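Local atomic coordinates of arginine kinase (Cydia pomonella granulosis virus, PDB entry 6VVG), a protein that is a viral protein kinase that binds adenine nucleotide and probably transfers phosphate from ATP to serine or threonine side chains. Residues Pro71-Lys75 with Arg155-Tyr161; Val94-Phe100 with Leu144-Asp150; Val178-Pro182 with Trp197-Val202; Pro238-Ile242 with Val253-Leu257. All coordinates share one frame; numbering follows the deposited sequence.

Contact 1 of 4, residues Pro71-Lys75 with Arg155-Tyr161. With AMP (adenosine monophosphate), chain C.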
# COMPACT_ATOMS: atom_id res chain seq x y z
N PRO A 71 1.88 -10.23 16.99
CA PRO A 71 2.06 -11.69 17.07
C PRO A 71 1.05 -12.49 16.26
O PRO A 71 1.25 -13.70 16.09
CB PRO A 71 1.92 -12.00 18.57
CG PRO A 71 1.21 -10.82 19.16
CD PRO A 71 1.53 -9.63 18.30
N ASN A 72 -0.02 -11.88 15.76
CA ASN A 72 -1.06 -12.60 15.04
C ASN A 72 -0.95 -12.45 13.52
O ASN A 72 -1.84 -12.91 12.80
CB ASN A 72 -2.44 -12.13 15.52
CG ASN A 72 -2.62 -12.30 17.01
OD1 ASN A 72 -2.70 -11.33 17.76
ND2 ASN A 72 -2.66 -13.55 17.46
N PHE A 73 0.12 -11.83 13.03
CA PHE A 73 0.45 -11.79 11.62
C PHE A 73 1.76 -12.54 11.40
O PHE A 73 2.41 -12.98 12.35
CB PHE A 73 0.53 -10.34 11.13
CG PHE A 73 -0.81 -9.65 11.06
CD1 PHE A 73 -1.31 -8.99 12.17
CD2 PHE A 73 -1.56 -9.69 9.90
CE1 PHE A 73 -2.55 -8.36 12.11
CE2 PHE A 73 -2.80 -9.06 9.84
CZ PHE A 73 -3.29 -8.40 10.95
N ILE A 74 2.13 -12.71 10.13
CA ILE A 74 3.22 -13.60 9.74
C ILE A 74 4.41 -12.77 9.28
O ILE A 74 4.27 -11.91 8.40
CB ILE A 74 2.76 -14.58 8.64
CG1 ILE A 74 1.52 -15.34 9.14
CG2 ILE A 74 3.87 -15.53 8.27
CD1 ILE A 74 1.13 -16.54 8.31
N LYS A 75 5.57 -13.02 9.88
CA LYS A 75 6.75 -12.24 9.56
C LYS A 75 7.29 -12.60 8.18
O LYS A 75 7.36 -13.78 7.82
CB LYS A 75 7.85 -12.47 10.61
CG LYS A 75 7.38 -12.71 12.03
CD LYS A 75 6.91 -11.43 12.71
CE LYS A 75 6.29 -11.74 14.07
NZ LYS A 75 5.48 -12.99 14.10
N ARG A 155 -2.73 -20.39 18.87
CA ARG A 155 -2.37 -19.05 18.42
C ARG A 155 -2.99 -18.82 17.06
O ARG A 155 -2.82 -19.64 16.15
CB ARG A 155 -0.85 -18.88 18.36
CG ARG A 155 -0.38 -17.44 18.48
CD ARG A 155 1.10 -17.33 18.86
NE ARG A 155 1.68 -16.10 18.32
CZ ARG A 155 2.90 -16.01 17.80
NH1 ARG A 155 3.68 -17.08 17.76
NH2 ARG A 155 3.33 -14.85 17.32
N LEU A 156 -3.70 -17.70 16.92
CA LEU A 156 -4.34 -17.34 15.67
C LEU A 156 -3.39 -16.51 14.82
O LEU A 156 -2.85 -15.50 15.29
CB LEU A 156 -5.63 -16.56 15.93
CG LEU A 156 -6.47 -16.17 14.71
CD1 LEU A 156 -7.18 -17.39 14.14
CD2 LEU A 156 -7.47 -15.09 15.07
N PHE A 157 -3.19 -16.93 13.58
CA PHE A 157 -2.40 -16.18 12.61
C PHE A 157 -3.28 -15.83 11.42
O PHE A 157 -3.82 -16.72 10.77
CB PHE A 157 -1.18 -16.98 12.13
CG PHE A 157 -0.29 -17.46 13.24
CD1 PHE A 157 -0.56 -18.66 13.87
CD2 PHE A 157 0.80 -16.72 13.65
CE1 PHE A 157 0.25 -19.12 14.89
CE2 PHE A 157 1.62 -17.17 14.67
CZ PHE A 157 1.34 -18.37 15.30
N VAL A 158 -3.41 -14.53 11.15
CA VAL A 158 -4.00 -14.05 9.90
C VAL A 158 -2.96 -14.19 8.80
O VAL A 158 -1.80 -13.81 8.98
CB VAL A 158 -4.47 -12.60 10.05
CG1 VAL A 158 -5.27 -12.16 8.83
CG2 VAL A 158 -5.28 -12.42 11.32
N CYS A 159 -3.37 -14.72 7.65
CA CYS A 159 -2.44 -14.96 6.56
C CYS A 159 -3.07 -14.60 5.22
O CYS A 159 -4.25 -14.26 5.12
CB CYS A 159 -1.96 -16.42 6.55
SG CYS A 159 -3.12 -17.61 5.81
N ASP A 160 -2.24 -14.68 4.17
CA ASP A 160 -2.62 -14.40 2.79
C ASP A 160 -3.14 -12.96 2.62
O ASP A 160 -4.34 -12.71 2.48
CB ASP A 160 -3.64 -15.40 2.25
CG ASP A 160 -3.71 -15.37 0.72
OD1 ASP A 160 -3.17 -14.42 0.12
OD2 ASP A 160 -4.30 -16.29 0.12
N TYR A 161 -2.21 -12.02 2.69
CA TYR A 161 -2.50 -10.62 2.44
C TYR A 161 -2.52 -10.26 0.95
O TYR A 161 -2.41 -9.08 0.60
CB TYR A 161 -1.48 -9.76 3.19
CG TYR A 161 -1.08 -10.36 4.53
CD1 TYR A 161 -2.03 -10.90 5.38
CD2 TYR A 161 0.25 -10.40 4.93
CE1 TYR A 161 -1.68 -11.46 6.59
CE2 TYR A 161 0.62 -10.95 6.15
CZ TYR A 161 -0.35 -11.48 6.97
OH TYR A 161 -0.00 -12.04 8.18
P AMP C . -1.91 -19.06 1.51
O1P AMP C . -3.30 -19.14 0.91
O2P AMP C . -2.05 -18.90 3.00
O3P AMP C . -1.13 -18.01 0.76
O5' AMP C . -1.15 -20.44 1.27
C5' AMP C . -1.87 -21.64 1.00
C4' AMP C . -1.91 -22.55 2.20
O4' AMP C . -0.56 -22.82 2.67
C3' AMP C . -2.62 -22.01 3.43
O3' AMP C . -4.03 -22.11 3.35
C2' AMP C . -2.02 -22.87 4.54
O2' AMP C . -2.56 -24.18 4.52
C1' AMP C . -0.56 -22.93 4.08
N9 AMP C . 0.22 -21.81 4.64
C8 AMP C . 0.26 -20.59 4.10
N7 AMP C . 1.04 -19.83 4.86
C5 AMP C . 1.49 -20.58 5.87
C6 AMP C . 2.32 -20.29 6.93
N6 AMP C . 3.01 -19.08 7.33
N1 AMP C . 2.63 -21.22 7.82
C2 AMP C . 2.11 -22.47 7.68
N3 AMP C . 1.29 -22.76 6.65
C4 AMP C . 0.98 -21.81 5.74
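Pro71-Lys75 and Arg155-Tyr161 run in the same direction and draw apart as they go: Asn72 CA lies 4.5 Å from Phe157 CA, while Ile74 CA and Cys159 CA are 6.6 Å apart. At the close end Val158 N donates to Asn72 O (2.8 Å). The Asn72 side chain returns the grip, its ND2 meeting Leu156 O at 2.9 Å in the carbonyl plane and close to straight (163°). Further along, the Tyr161 hydroxyl donates to Val158 O (2.6 Å) and accepts from Ile74 N (3.0 Å), two bonds that fix the buried phenol. The same oxygen touches the edge of the Phe73 ring at CD2, and the two rings meet obliquely, planes at 56°. Ile74 stretches out at chi2 (-167°), which carries CD1 to 3.6 Å from Cys159 CB and 3.3 Å from N6 of AMP. Cys159 and Asp160 approach the phosphate instead. Asp160-Tyr161 leads the kinase DFG-type motif, here with tyrosine in the second place. Helix 115-133 packs on Asn72, Phe73 and Leu156, helix 59-66 reaches Tyr161, and strand 147-148 pairs with strand 157-158.

Contact 2 of 4, residues Val94-Phe100 with Leu144-Asp150. With AMP (adenosine monophosphate), chain C.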
# COMPACT_ATOMS: atom_id res chain seq x y z
N VAL A 94 4.07 -21.05 10.68
CA VAL A 94 3.51 -20.80 12.00
C VAL A 94 2.61 -21.93 12.48
O VAL A 94 2.54 -22.18 13.69
CB VAL A 94 2.76 -19.46 12.04
CG1 VAL A 94 3.72 -18.29 11.80
CG2 VAL A 94 1.63 -19.45 11.02
N SER A 95 1.91 -22.62 11.58
CA SER A 95 0.98 -23.66 12.01
C SER A 95 0.57 -24.51 10.82
O SER A 95 0.59 -24.06 9.68
CB SER A 95 -0.27 -23.05 12.67
OG SER A 95 -1.18 -24.05 13.08
N ASP A 96 0.20 -25.76 11.13
CA ASP A 96 -0.29 -26.69 10.12
C ASP A 96 -1.79 -26.63 9.93
O ASP A 96 -2.30 -27.17 8.94
CB ASP A 96 0.10 -28.13 10.51
CG ASP A 96 -0.57 -28.58 11.80
OD1 ASP A 96 -0.42 -27.89 12.82
OD2 ASP A 96 -1.26 -29.63 11.79
N GLY A 97 -2.53 -26.00 10.84
CA GLY A 97 -3.98 -26.03 10.83
C GLY A 97 -4.59 -24.66 10.59
O GLY A 97 -3.91 -23.63 10.57
N ASP A 98 -5.91 -24.66 10.41
CA ASP A 98 -6.68 -23.43 10.26
C ASP A 98 -8.09 -23.69 10.79
O ASP A 98 -8.44 -24.81 11.16
CB ASP A 98 -6.72 -22.97 8.80
CG ASP A 98 -7.26 -24.02 7.86
OD1 ASP A 98 -8.37 -24.54 8.10
OD2 ASP A 98 -6.57 -24.33 6.86
N LEU A 99 -8.89 -22.62 10.83
CA LEU A 99 -10.21 -22.73 11.44
C LEU A 99 -11.13 -23.64 10.63
O LEU A 99 -12.06 -24.22 11.20
CB LEU A 99 -10.83 -21.34 11.60
CG LEU A 99 -10.03 -20.40 12.51
CD1 LEU A 99 -10.76 -19.07 12.71
CD2 LEU A 99 -9.73 -21.04 13.86
N PHE A 100 -10.88 -23.78 9.33
CA PHE A 100 -11.70 -24.69 8.55
C PHE A 100 -11.52 -26.13 9.00
O PHE A 100 -12.47 -26.93 8.94
CB PHE A 100 -11.38 -24.58 7.06
CG PHE A 100 -12.19 -25.51 6.19
CD1 PHE A 100 -13.51 -25.23 5.91
CD2 PHE A 100 -11.62 -26.67 5.67
CE1 PHE A 100 -14.26 -26.08 5.11
CE2 PHE A 100 -12.37 -27.52 4.87
CZ PHE A 100 -13.69 -27.22 4.59
N LEU A 144 -12.09 -18.73 6.89
CA LEU A 144 -11.55 -19.81 7.70
C LEU A 144 -10.17 -20.25 7.20
O LEU A 144 -9.25 -20.45 8.00
CB LEU A 144 -12.51 -21.00 7.68
CG LEU A 144 -13.95 -20.73 8.11
CD1 LEU A 144 -14.86 -21.91 7.80
CD2 LEU A 144 -13.97 -20.42 9.60
N GLU A 145 -10.03 -20.41 5.89
CA GLU A 145 -8.79 -20.95 5.33
C GLU A 145 -7.61 -20.00 5.49
O GLU A 145 -6.46 -20.44 5.35
CB GLU A 145 -9.01 -21.28 3.85
CG GLU A 145 -10.10 -22.33 3.60
CD GLU A 145 -11.51 -21.75 3.60
OE1 GLU A 145 -11.68 -20.57 3.96
OE2 GLU A 145 -12.45 -22.49 3.24
N ASN A 146 -7.85 -18.72 5.79
CA ASN A 146 -6.78 -17.75 5.98
C ASN A 146 -6.56 -17.41 7.45
O ASN A 146 -5.91 -16.40 7.75
CB ASN A 146 -7.08 -16.48 5.17
CG ASN A 146 -6.91 -16.69 3.69
OD1 ASN A 146 -6.21 -17.61 3.25
ND2 ASN A 146 -7.54 -15.83 2.89
N LEU A 147 -7.09 -18.22 8.36
CA LEU A 147 -6.93 -18.02 9.80
C LEU A 147 -6.30 -19.30 10.34
O LEU A 147 -7.00 -20.27 10.66
CB LEU A 147 -8.27 -17.70 10.46
CG LEU A 147 -8.94 -16.47 9.85
CD1 LEU A 147 -10.33 -16.24 10.42
CD2 LEU A 147 -8.08 -15.22 10.05
N LEU A 148 -4.97 -19.31 10.41
CA LEU A 148 -4.24 -20.48 10.86
C LEU A 148 -4.35 -20.62 12.38
O LEU A 148 -4.33 -19.63 13.11
CB LEU A 148 -2.77 -20.38 10.45
CG LEU A 148 -2.51 -19.91 9.01
CD1 LEU A 148 -1.03 -20.04 8.65
CD2 LEU A 148 -3.37 -20.68 8.01
N TYR A 149 -4.48 -21.87 12.84
CA TYR A 149 -4.77 -22.17 14.24
C TYR A 149 -4.61 -23.68 14.43
O TYR A 149 -5.04 -24.46 13.58
CB TYR A 149 -6.19 -21.72 14.62
CG TYR A 149 -6.60 -21.96 16.06
CD1 TYR A 149 -7.07 -23.20 16.47
CD2 TYR A 149 -6.53 -20.94 17.00
CE1 TYR A 149 -7.45 -23.43 17.78
CE2 TYR A 149 -6.91 -21.16 18.32
CZ TYR A 149 -7.37 -22.40 18.70
OH TYR A 149 -7.75 -22.63 20.00
N ASP A 150 -3.98 -24.07 15.54
CA ASP A 150 -3.86 -25.47 15.92
C ASP A 150 -4.13 -25.58 17.41
O ASP A 150 -3.98 -24.62 18.16
CB ASP A 150 -2.48 -26.04 15.56
CG ASP A 150 -1.36 -25.37 16.33
OD1 ASP A 150 -1.16 -25.73 17.50
OD2 ASP A 150 -0.68 -24.49 15.75
P AMP C . -1.91 -19.06 1.51
O1P AMP C . -3.30 -19.14 0.91
O2P AMP C . -2.05 -18.90 3.00
O3P AMP C . -1.13 -18.01 0.76
O5' AMP C . -1.15 -20.44 1.27
C5' AMP C . -1.87 -21.64 1.00
C4' AMP C . -1.91 -22.55 2.20
O4' AMP C . -0.56 -22.82 2.67
C3' AMP C . -2.62 -22.01 3.43
O3' AMP C . -4.03 -22.11 3.35
C2' AMP C . -2.02 -22.87 4.54
O2' AMP C . -2.56 -24.18 4.52
C1' AMP C . -0.56 -22.93 4.08
N9 AMP C . 0.22 -21.81 4.64
C8 AMP C . 0.26 -20.59 4.10
N7 AMP C . 1.04 -19.83 4.86
C5 AMP C . 1.49 -20.58 5.87
C6 AMP C . 2.32 -20.29 6.93
N6 AMP C . 3.01 -19.08 7.33
N1 AMP C . 2.63 -21.22 7.82
C2 AMP C . 2.11 -22.47 7.68
N3 AMP C . 1.29 -22.76 6.65
C4 AMP C . 0.98 -21.81 5.74
O HOH W 1 -5.57 -22.90 4.83
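Val94 and Leu148 meet at the adenine: Val94 CG2 touches Leu148 CD1 at 3.6 Å, and that same CD1 lies 3.8 Å from C6 of the AMP base. Val94 N donates to N1 of AMP (3.2 Å), the backbone bond expected of a kinase hinge. Near the ribose, water 1 gives one bond to Asp98 OD2 and one to Glu145 O, each 2.7 Å, and makes a weak third contact with O2' of AMP. Asp98 OD1 accepts from Asp101 N and only weakly from Phe100 N, which helps to set the carboxylate.

Behind this shell the backbones join at a single beta bridge, Asp98 with Leu148. Tyr149 N donates to Gly97 O (2.9 Å) and Leu99 N to Leu147 O (3.0 Å), one on each side of the bridge. Leu99 then spreads its branches, CD1 onto Leu147 CB and CD2 onto Tyr149 CB, with its own CB against Leu144 CD2.

At the other end a chi1 of 179° turns Ser95 OG away from its backbone N and brings it to Asp150, where it donates to the anti lone pair of OD2 at 2.8 Å. It also accepts from Gly97 N, closing an ST turn. Lys153 forms a salt bridge with the same Asp150 oxygen. That cation probably offsets the negative charge of Asp150, which has Asp96 as a neighbour, and would favour an ionised carboxylate as the acceptor of the serine proton.

Contact 3 of 4, residues Val178-Pro182 with Trp197-Val202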
# COMPACT_ATOMS: atom_id res chain seq x y z
N VAL A 178 -18.90 -15.88 -1.12
CA VAL A 178 -19.81 -16.21 -0.03
C VAL A 178 -19.41 -15.50 1.26
O VAL A 178 -20.09 -15.63 2.29
CB VAL A 178 -19.88 -17.73 0.20
CG1 VAL A 178 -20.57 -18.42 -0.98
CG2 VAL A 178 -18.49 -18.31 0.43
N TYR A 179 -18.31 -14.76 1.23
CA TYR A 179 -17.93 -13.89 2.34
C TYR A 179 -18.18 -12.42 2.03
O TYR A 179 -17.83 -11.56 2.85
CB TYR A 179 -16.45 -14.10 2.70
CG TYR A 179 -16.16 -15.38 3.47
CD1 TYR A 179 -15.88 -16.56 2.81
CD2 TYR A 179 -16.14 -15.39 4.86
CE1 TYR A 179 -15.60 -17.73 3.50
CE2 TYR A 179 -15.87 -16.55 5.57
CZ TYR A 179 -15.60 -17.72 4.88
OH TYR A 179 -15.33 -18.88 5.57
N PHE A 180 -18.78 -12.10 0.88
CA PHE A 180 -18.97 -10.72 0.48
C PHE A 180 -20.03 -10.05 1.35
O PHE A 180 -21.14 -10.57 1.50
CB PHE A 180 -19.41 -10.63 -0.98
CG PHE A 180 -18.31 -10.82 -1.99
CD1 PHE A 180 -17.07 -11.30 -1.62
CD2 PHE A 180 -18.55 -10.53 -3.33
CE1 PHE A 180 -16.08 -11.49 -2.57
CE2 PHE A 180 -17.56 -10.71 -4.28
CZ PHE A 180 -16.32 -11.19 -3.90
N SER A 181 -19.72 -8.87 1.88
CA SER A 181 -20.70 -8.07 2.60
C SER A 181 -21.70 -7.45 1.62
O SER A 181 -21.42 -7.34 0.43
CB SER A 181 -20.02 -6.97 3.40
OG SER A 181 -19.57 -5.93 2.54
N PRO A 182 -22.87 -7.03 2.11
CA PRO A 182 -23.81 -6.32 1.22
C PRO A 182 -23.14 -5.16 0.49
O PRO A 182 -23.41 -4.93 -0.69
CB PRO A 182 -24.91 -5.84 2.17
CG PRO A 182 -24.86 -6.81 3.33
CD PRO A 182 -23.39 -7.16 3.49
N TRP A 197 -17.70 -7.89 8.28
CA TRP A 197 -18.71 -8.84 7.82
C TRP A 197 -18.13 -10.24 7.69
O TRP A 197 -18.72 -11.22 8.15
CB TRP A 197 -19.30 -8.38 6.48
CG TRP A 197 -20.32 -9.32 5.91
CD1 TRP A 197 -20.09 -10.42 5.14
CD2 TRP A 197 -21.74 -9.22 6.07
NE1 TRP A 197 -21.28 -11.02 4.81
CE2 TRP A 197 -22.31 -10.31 5.37
CE3 TRP A 197 -22.59 -8.34 6.74
CZ2 TRP A 197 -23.69 -10.52 5.31
CZ3 TRP A 197 -23.95 -8.55 6.68
CH2 TRP A 197 -24.49 -9.63 5.97
N ALA A 198 -16.95 -10.35 7.08
CA ALA A 198 -16.29 -11.65 6.97
C ALA A 198 -15.99 -12.22 8.35
O ALA A 198 -16.13 -13.43 8.57
CB ALA A 198 -15.01 -11.52 6.15
N VAL A 199 -15.58 -11.37 9.29
CA VAL A 199 -15.40 -11.84 10.67
C VAL A 199 -16.70 -12.42 11.19
O VAL A 199 -16.71 -13.46 11.86
CB VAL A 199 -14.89 -10.69 11.56
CG1 VAL A 199 -15.00 -11.09 13.03
CG2 VAL A 199 -13.46 -10.32 11.20
N GLY A 200 -17.82 -11.76 10.90
CA GLY A 200 -19.11 -12.29 11.32
C GLY A 200 -19.38 -13.67 10.76
O GLY A 200 -19.87 -14.55 11.47
N VAL A 201 -19.07 -13.89 9.48
CA VAL A 201 -19.27 -15.21 8.90
C VAL A 201 -18.36 -16.23 9.59
O VAL A 201 -18.79 -17.34 9.93
CB VAL A 201 -19.03 -15.17 7.38
CG1 VAL A 201 -19.17 -16.58 6.80
CG2 VAL A 201 -19.99 -14.21 6.71
N VAL A 202 -17.10 -15.87 9.80
CA VAL A 202 -16.17 -16.76 10.49
C VAL A 202 -16.70 -17.09 11.88
O VAL A 202 -16.66 -18.25 12.31
CB VAL A 202 -14.77 -16.13 10.56
CG1 VAL A 202 -13.85 -16.97 11.43
CG2 VAL A 202 -14.20 -15.97 9.16
O HOH W 2 -21.60 -13.66 3.35
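Trp197 of helix 192-208, the kinase F helix, packs against Ser181-Pro182, the start of an SPE sequence standing where most kinases have APE at the end of the activation segment. Its CB sits 3.5 Å from Ser181 CB. With chi1 at 179° the indole swings out from the helix, and one face lies against the incoming chain. CG still faces Ser181 CB, while CD1, on the indole edge, lies 3.4 Å from Tyr179 O. Over the five-membered ring stands Ser181 CA, 3.5 Å from the centroid; over the six-membered ring stands Pro182 CD, 3.4 Å from that centroid and only 7° off the normal. These are two CH-pi contacts on the same face, and CZ3 and CH2 at the far rim reach Pro182 CG as well. Ser181 OG turns to another task, capping the following helix at Lys184 N.

One turn further along the helix, Val201 CG1 receives Tyr179 CE2 (3.5 Å), which rests more loosely on Val202 CG2. The tyrosine hydroxyl has weak bonds to Glu205 OE1 and Leu144 N. The indole nitrogen is satisfied by water: Trp197 NE1 donates to water 2 at 3.0 Å, in the ring plane, and that water donates to Val178 O at 2.7 Å.

Contact 4 of 4, residues Pro238-Ile242 with Val253-Leu257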
# COMPACT_ATOMS: atom_id res chain seq x y z
N PRO A 238 -33.99 -15.07 7.56
CA PRO A 238 -33.57 -15.09 8.97
C PRO A 238 -32.26 -15.84 9.17
O PRO A 238 -32.00 -16.87 8.55
CB PRO A 238 -34.73 -15.80 9.67
CG PRO A 238 -35.94 -15.53 8.78
CD PRO A 238 -35.37 -15.56 7.37
N LEU A 239 -31.43 -15.31 10.06
CA LEU A 239 -30.21 -16.01 10.48
C LEU A 239 -30.58 -17.12 11.45
O LEU A 239 -31.18 -16.84 12.50
CB LEU A 239 -29.24 -15.04 11.14
CG LEU A 239 -27.80 -15.54 11.29
CD1 LEU A 239 -27.14 -15.66 9.91
CD2 LEU A 239 -26.98 -14.64 12.21
N PRO A 240 -30.25 -18.38 11.16
CA PRO A 240 -30.62 -19.46 12.08
C PRO A 240 -29.99 -19.28 13.45
O PRO A 240 -28.82 -18.90 13.58
CB PRO A 240 -30.10 -20.72 11.38
CG PRO A 240 -30.02 -20.36 9.92
CD PRO A 240 -29.68 -18.88 9.89
N THR A 241 -30.77 -19.58 14.48
CA THR A 241 -30.23 -19.64 15.84
C THR A 241 -29.22 -20.78 15.93
O THR A 241 -29.41 -21.86 15.38
CB THR A 241 -31.36 -19.86 16.85
OG1 THR A 241 -32.30 -18.79 16.77
CG2 THR A 241 -30.80 -19.95 18.26
N ILE A 242 -28.12 -20.52 16.65
CA ILE A 242 -27.13 -21.55 16.94
C ILE A 242 -27.56 -22.21 18.25
O ILE A 242 -27.45 -21.61 19.32
CB ILE A 242 -25.72 -20.97 17.04
CG1 ILE A 242 -25.42 -20.12 15.81
CG2 ILE A 242 -24.70 -22.10 17.17
CD1 ILE A 242 -24.12 -19.35 15.89
N VAL A 253 -23.73 -12.91 16.59
CA VAL A 253 -23.68 -13.20 15.16
C VAL A 253 -24.85 -12.54 14.44
O VAL A 253 -24.72 -12.09 13.30
CB VAL A 253 -23.62 -14.72 14.91
CG1 VAL A 253 -22.39 -15.32 15.59
CG2 VAL A 253 -24.90 -15.40 15.38
N ARG A 254 -26.02 -12.47 15.09
CA ARG A 254 -27.13 -11.75 14.48
C ARG A 254 -26.71 -10.32 14.14
O ARG A 254 -26.89 -9.86 13.00
CB ARG A 254 -28.34 -11.70 15.42
CG ARG A 254 -28.77 -13.00 16.07
CD ARG A 254 -29.31 -14.02 15.06
NE ARG A 254 -30.27 -14.93 15.70
CZ ARG A 254 -31.45 -15.26 15.17
NH1 ARG A 254 -32.26 -16.08 15.83
NH2 ARG A 254 -31.80 -14.79 13.98
N ARG A 255 -26.16 -9.60 15.12
CA ARG A 255 -25.80 -8.21 14.93
C ARG A 255 -24.55 -8.05 14.07
O ARG A 255 -24.39 -7.02 13.42
CB ARG A 255 -25.60 -7.53 16.29
CG ARG A 255 -26.88 -7.55 17.14
CD ARG A 255 -26.77 -6.77 18.45
NE ARG A 255 -28.03 -6.82 19.20
CZ ARG A 255 -28.92 -5.83 19.25
NH1 ARG A 255 -28.68 -4.69 18.60
NH2 ARG A 255 -30.04 -5.98 19.94
N MET A 256 -23.69 -9.07 14.02
CA MET A 256 -22.56 -9.01 13.11
C MET A 256 -23.01 -9.09 11.66
O MET A 256 -22.36 -8.52 10.77
CB MET A 256 -21.57 -10.15 13.40
CG MET A 256 -20.74 -9.97 14.65
SD MET A 256 -19.58 -8.59 14.58
CE MET A 256 -18.52 -9.08 13.22
N LEU A 257 -24.13 -9.78 11.39
CA LEU A 257 -24.55 -10.08 10.03
C LEU A 257 -25.88 -9.42 9.67
O LEU A 257 -26.54 -9.83 8.71
CB LEU A 257 -24.65 -11.60 9.83
CG LEU A 257 -23.31 -12.31 10.03
CD1 LEU A 257 -23.43 -13.82 10.05
CD2 LEU A 257 -22.32 -11.86 8.94
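The hydroxyl oxygen OG1 of Thr241 lies 2.9 Å from Arg254 NH1, a close polar approach at the outer side of this contact. The guanidinium also carries Leu239 O and Thr241 N over one face. The carbonyl oxygen Leu239 O is 2.6 Å from Arg254 NH2, but it stands above the flat group, where the N-H bonds do not point, and it makes no hydrogen bond. Arg254 gets there by folding: the bend at chi2 (-67°) lays CD against Leu239 CD2 before the guanidinium reaches the loop.

Beneath the arginine the contact is greasy. Leu239, with CG trans to its N (chi1 -165°), pushes CD2 toward the helix, where it meets Val253 O at 3.6 Å, Arg254 CD at 3.7 Å and Val253 CG2 at 3.9 Å. The other branch, CD1, touches Leu257 CD1 at 4.1 Å, the two leucines crossing at about a right angle. Val253 CG2 is shared, since Ile242 CD1 comes to it at 4.1 Å from further along the loop. The helix ends here, with Leu257 N bonded to Arg254 O and weakly to Val253 O.

Tyr204 of helix 192-208 packs on Leu239, Ile242 and Val253, and its hydroxyl bonds Pro240 O; Asn250 OD1 takes Ile242 N. Far from the nucleotide, this is the kinase C-lobe, with the connection that follows the G helix (228-235) folded back along the H helix (247-256).

Overall arrangement
The contacts run from the nucleotide cleft out into the C-lobe. Contact 2 is nested inside the chain loop closed by contact 1; their centres are 10 Å apart, they share the two-stranded sheet of 147-148 and 157-158, and both touch AMP. Contacts 3 and 4 follow in series. Contact 3 meets contact 2 through Val202, which packs on Leu99, Leu144 and Leu147, and meets contact 4, 12 Å away between centres, where the Trp197 indole reaches Leu257 O. Contact 4 lies farthest out, its centre about 27 Å from that of contact 1. Helix 192-208 thus links the nucleotide-binding loops, the end of the activation segment and the outer C-lobe helices.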